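Local coordinates for antifreeze protein type II (Clupea harengus, PDB 2PY2) that probably binds to ice crystals in a calcium-dependent way and restrains their growth, using a C-type lectin fold, at residues 24-27 and 28-32; 43-46 and 47-51. All coordinates share one frame; numbering follows the deposited sequence.

How the contacts relate
Each contact takes in nearly the whole of one of the two helices of this C-type lectin fold, 25-33 in contact 1 and 45-52 in contact 2. They follow one another along the chain and lie on opposite sides of its centre, each about 11 Å from it. Centre to centre they are about 21 Å apart, and their nearest atoms stay about 12 Å apart, so they do not touch. Between them in sequence comes strand 38-39, which receives side chains of contact 1 and pairs with strand 121-128 of the central sheet. Neither contact supplies a calcium ligand; the side chain of W25 in contact 1 is about 13 Å from the ion.

Contact 1: 24-27 and 28-32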
loop_
_atom_site.group_PDB
_atom_site.type_symbol
_atom_site.label_atom_id
_atom_site.label_comp_id
_atom_site.label_asym_id
_atom_site.label_seq_id
_atom_site.Cartn_x
_atom_site.Cartn_y
_atom_site.Cartn_z
ATOM N N HIS A 24 -1.191 12.650 -0.596
ATOM C CA HIS A 24 -2.456 11.955 -0.787
ATOM C C HIS A 24 -2.165 10.784 -1.723
ATOM O O HIS A 24 -1.093 10.711 -2.319
ATOM C CB HIS A 24 -3.609 12.868 -1.291
ATOM C CG HIS A 24 -3.361 13.597 -2.576
ATOM N ND1 HIS A 24 -2.856 12.989 -3.705
ATOM C CD2 HIS A 24 -3.699 14.856 -2.949
ATOM C CE1 HIS A 24 -2.900 13.838 -4.717
ATOM N NE2 HIS A 24 -3.408 14.978 -4.285
ATOM N N TRP A 25 -3.106 9.856 -1.842
ATOM C CA TRP A 25 -2.885 8.652 -2.636
ATOM C C TRP A 25 -2.358 8.860 -4.049
ATOM O O TRP A 25 -1.407 8.194 -4.467
ATOM C CB TRP A 25 -4.165 7.812 -2.670
ATOM C CG TRP A 25 -3.941 6.409 -3.170
ATOM C CD1 TRP A 25 -3.711 5.285 -2.411
ATOM C CD2 TRP A 25 -3.913 5.984 -4.534
ATOM N NE1 TRP A 25 -3.554 4.186 -3.235
ATOM C CE2 TRP A 25 -3.670 4.592 -4.538
ATOM C CE3 TRP A 25 -4.070 6.650 -5.762
ATOM C CZ2 TRP A 25 -3.582 3.850 -5.727
ATOM C CZ3 TRP A 25 -3.980 5.912 -6.938
ATOM C CH2 TRP A 25 -3.739 4.529 -6.911
ATOM N N ALA A 26 -2.973 9.776 -4.788
ATOM C CA ALA A 26 -2.556 10.053 -6.157
ATOM C C ALA A 26 -1.120 10.573 -6.231
ATOM O O ALA A 26 -0.350 10.131 -7.089
ATOM C CB ALA A 26 -3.522 11.052 -6.809
ATOM N N ASP A 27 -0.759 11.501 -5.347
ATOM C CA ASP A 27 0.610 12.033 -5.330
ATOM C C ASP A 27 1.600 10.933 -4.935
ATOM O O ASP A 27 2.719 10.886 -5.439
ATOM C CB ASP A 27 0.734 13.219 -4.360
ATOM C CG ASP A 27 0.249 14.534 -4.967
ATOM O OD1 ASP A 27 0.004 14.577 -6.194
ATOM O OD2 ASP A 27 0.122 15.533 -4.220
ATOM N N ALA A 28 1.182 10.048 -4.029
ATOM C CA ALA A 28 2.026 8.934 -3.598
ATOM C C ALA A 28 2.311 8.007 -4.784
ATOM O O ALA A 28 3.439 7.549 -4.983
ATOM C CB ALA A 28 1.329 8.154 -2.484
ATOM N N GLN A 29 1.278 7.712 -5.567
ATOM C CA GLN A 29 1.431 6.851 -6.732
ATOM C C GLN A 29 2.314 7.534 -7.771
ATOM O O GLN A 29 3.175 6.896 -8.383
ATOM C CB GLN A 29 0.060 6.529 -7.327
ATOM C CG GLN A 29 0.105 5.852 -8.698
ATOM C CD GLN A 29 0.702 4.455 -8.674
ATOM O OE1 GLN A 29 0.947 3.874 -7.609
ATOM N NE2 GLN A 29 0.922 3.898 -9.860
ATOM N N GLU A 30 2.105 8.833 -7.961
ATOM C CA GLU A 30 2.902 9.602 -8.913
ATOM C C GLU A 30 4.366 9.567 -8.467
ATOM O O GLU A 30 5.273 9.396 -9.280
ATOM C CB GLU A 30 2.397 11.050 -8.980
ATOM C CG GLU A 30 0.954 11.184 -9.501
ATOM C CD GLU A 30 0.393 12.609 -9.406
ATOM O OE1 GLU A 30 0.964 13.524 -10.045
ATOM O OE2 GLU A 30 -0.624 12.814 -8.694
ATOM N N SER A 31 4.585 9.713 -7.166
ATOM C CA SER A 31 5.934 9.691 -6.620
ATOM C C SER A 31 6.601 8.343 -6.916
ATOM O O SER A 31 7.781 8.297 -7.268
ATOM C CB SER A 31 5.889 9.961 -5.113
ATOM O OG SER A 31 7.190 10.151 -4.584
ATOM N N CYS A 32 5.852 7.244 -6.797
ATOM C CA CYS A 32 6.424 5.928 -7.087
ATOM C C CYS A 32 6.743 5.779 -8.575
ATOM O O CYS A 32 7.765 5.195 -8.954
ATOM C CB CYS A 32 5.471 4.787 -6.717
ATOM S SG CYS A 32 5.018 4.547 -4.965
#
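Helix 25-33, one of the two helices of the C-type lectin fold, starts from H24 at the N-cap position: its O accepts from A28 N at 2.9 Å. The next three rungs, Q29 N to W25 O, E30 N to A26 O and S31 N to D27 O, continue the same i to i+4 ladder.

On the inward side, W25 and Q29 run side by side. The indole has CG anti to the backbone N (chi1 -166°), which swings it out beside the helix, where CZ3 meets Q29 CB at 4.1 Å, the methylene sitting over one ring face near its rim. The Q29 chain bends at chi2, and its amide plane ends 13° from the indole plane. Both polar ends are engaged beyond the helix: W25 NE1 donates to I64 O, while the Q29 amide bonds to L39 N and N38 OD1.

Another side carries acid groups. D27 OD1 and E30 OE2 are 3.1 Å apart, their carboxylate planes turned 63° from each other. E30 OE2 is also 3.1 Å from A26 O, another acceptor; the closeness of the two carboxylates may raise the affinity of one for a proton, though the nearby N-terminal end of the helix would oppose this.

C32 is disulfide-bonded to C125, tying the helix to strand 121-128, an arrangement typical of the C-type lectin domain.

Contact 2: 43-46 and 47-51; sequences HSLE and ESTFV
H43 N donates to E47 OE2 across 2.8 Å, meeting the oxygen nearly along its C-O axis. The glutamate gets there because CG is anti to the backbone N (chi1 -156°) and the chain stays extended beyond it, reaching back past the start of helix 45-52. Its carboxylate lies alongside the imidazole with the planes 59° apart, and OE2 comes within 3.5 Å of H43 CD2.

The helix start is capped by S44 at the N-cap position. Its OG accepts from E47 N at 3.0 Å; chi1 of 69° puts the hydroxyl between the backbone N and the carbonyl carbon, from where it faces the N-H of E47 in the first turn. Thus E47 is gripped twice, by its backbone N-H and by its carboxylate. Behind the cap, S48 N bonds to S44 O, and T49 N to L45 O at 2.8 Å. T49 OG1 lies 3.0 Å from that same carbonyl oxygen, while the L45 side chain crosses the threonine, CD1 4.1 Å from OG1.

A second shell fixes the pair. E47 OE1 forms a salt bridge with R14 of strand 14-20, and the H43 ring is held from both nitrogens, NE2 by S41 OG and ND1 by D84 OD1. Further along the helix, the F50 ring stacks on F11.

With R14 on one oxygen and a backbone N-H on the other, the buried E47 carboxylate has a partner for each, which would be expected to stabilise its charged form.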
loop_
_atom_site.group_PDB
_atom_site.type_symbol
_atom_site.label_atom_id
_atom_site.label_comp_id
_atom_site.label_asym_id
_atom_site.label_seq_id
_atom_site.Cartn_x
_atom_site.Cartn_y
_atom_site.Cartn_z
ATOM N N HIS A 43 0.648 -9.698 -1.184
ATOM C CA HIS A 43 0.022 -10.976 -1.518
ATOM C C HIS A 43 0.135 -12.118 -0.514
ATOM O O HIS A 43 -0.249 -13.251 -0.817
ATOM C CB HIS A 43 0.586 -11.440 -2.858
ATOM C CG HIS A 43 0.439 -10.423 -3.944
ATOM N ND1 HIS A 43 -0.757 -10.191 -4.585
ATOM C CD2 HIS A 43 1.323 -9.535 -4.458
ATOM C CE1 HIS A 43 -0.607 -9.201 -5.448
ATOM N NE2 HIS A 43 0.647 -8.785 -5.391
ATOM N N SER A 44 0.659 -11.834 0.669
ATOM C CA SER A 44 0.792 -12.876 1.690
ATOM C C SER A 44 1.150 -12.243 3.017
ATOM O O SER A 44 1.584 -11.092 3.069
ATOM C CB SER A 44 1.894 -13.865 1.307
ATOM O OG SER A 44 3.172 -13.249 1.390
ATOM N N LEU A 45 0.981 -13.004 4.093
ATOM C CA LEU A 45 1.321 -12.502 5.414
ATOM C C LEU A 45 2.822 -12.258 5.464
ATOM O O LEU A 45 3.290 -11.322 6.097
ATOM C CB LEU A 45 0.937 -13.521 6.486
ATOM C CG LEU A 45 1.346 -13.116 7.904
ATOM C CD1 LEU A 45 0.652 -11.834 8.323
ATOM C CD2 LEU A 45 0.975 -14.221 8.840
ATOM N N GLU A 46 3.580 -13.123 4.800
ATOM C CA GLU A 46 5.030 -12.987 4.761
ATOM C C GLU A 46 5.427 -11.644 4.141
ATOM O O GLU A 46 6.345 -10.967 4.612
ATOM C CB GLU A 46 5.630 -14.139 3.950
ATOM C CG GLU A 46 5.489 -15.523 4.609
ATOM C CD GLU A 46 4.053 -15.886 4.986
ATOM O OE1 GLU A 46 3.175 -15.949 4.091
ATOM O OE2 GLU A 46 3.804 -16.115 6.191
ATOM N N GLU A 47 4.724 -11.257 3.084
ATOM C CA GLU A 47 5.019 -9.993 2.415
ATOM C C GLU A 47 4.566 -8.837 3.300
ATOM O O GLU A 47 5.240 -7.812 3.405
ATOM C CB GLU A 47 4.300 -9.944 1.069
ATOM C CG GLU A 47 4.947 -9.022 0.061
ATOM C CD GLU A 47 4.575 -9.385 -1.370
ATOM O OE1 GLU A 47 5.493 -9.476 -2.216
ATOM O OE2 GLU A 47 3.370 -9.584 -1.645
ATOM N N SER A 48 3.421 -9.016 3.944
ATOM C CA SER A 48 2.881 -8.001 4.827
ATOM C C SER A 48 3.858 -7.721 5.953
ATOM O O SER A 48 4.101 -6.575 6.304
ATOM C CB SER A 48 1.556 -8.460 5.429
ATOM O OG SER A 48 1.097 -7.495 6.362
ATOM N N THR A 49 4.417 -8.783 6.523
ATOM C CA THR A 49 5.371 -8.637 7.611
ATOM C C THR A 49 6.632 -7.917 7.136
ATOM O O THR A 49 7.137 -7.019 7.816
ATOM C CB THR A 49 5.713 -10.021 8.190
ATOM O OG1 THR A 49 4.517 -10.589 8.736
ATOM C CG2 THR A 49 6.772 -9.920 9.278
ATOM N N PHE A 50 7.124 -8.292 5.960
ATOM C CA PHE A 50 8.313 -7.660 5.404
ATOM C C PHE A 50 8.104 -6.161 5.224
ATOM O O PHE A 50 8.968 -5.358 5.572
ATOM C CB PHE A 50 8.680 -8.269 4.050
ATOM C CG PHE A 50 9.869 -7.615 3.407
ATOM C CD1 PHE A 50 11.161 -7.980 3.772
ATOM C CD2 PHE A 50 9.698 -6.589 2.482
ATOM C CE1 PHE A 50 12.273 -7.330 3.227
ATOM C CE2 PHE A 50 10.797 -5.932 1.932
ATOM C CZ PHE A 50 12.086 -6.302 2.305
ATOM N N VAL A 51 6.958 -5.779 4.670
ATOM C CA VAL A 51 6.695 -4.363 4.463
ATOM C C VAL A 51 6.514 -3.645 5.797
ATOM O O VAL A 51 6.965 -2.512 5.958
ATOM C CB VAL A 51 5.458 -4.141 3.560
ATOM C CG1 VAL A 51 5.721 -4.717 2.178
ATOM C CG2 VAL A 51 4.247 -4.784 4.170
#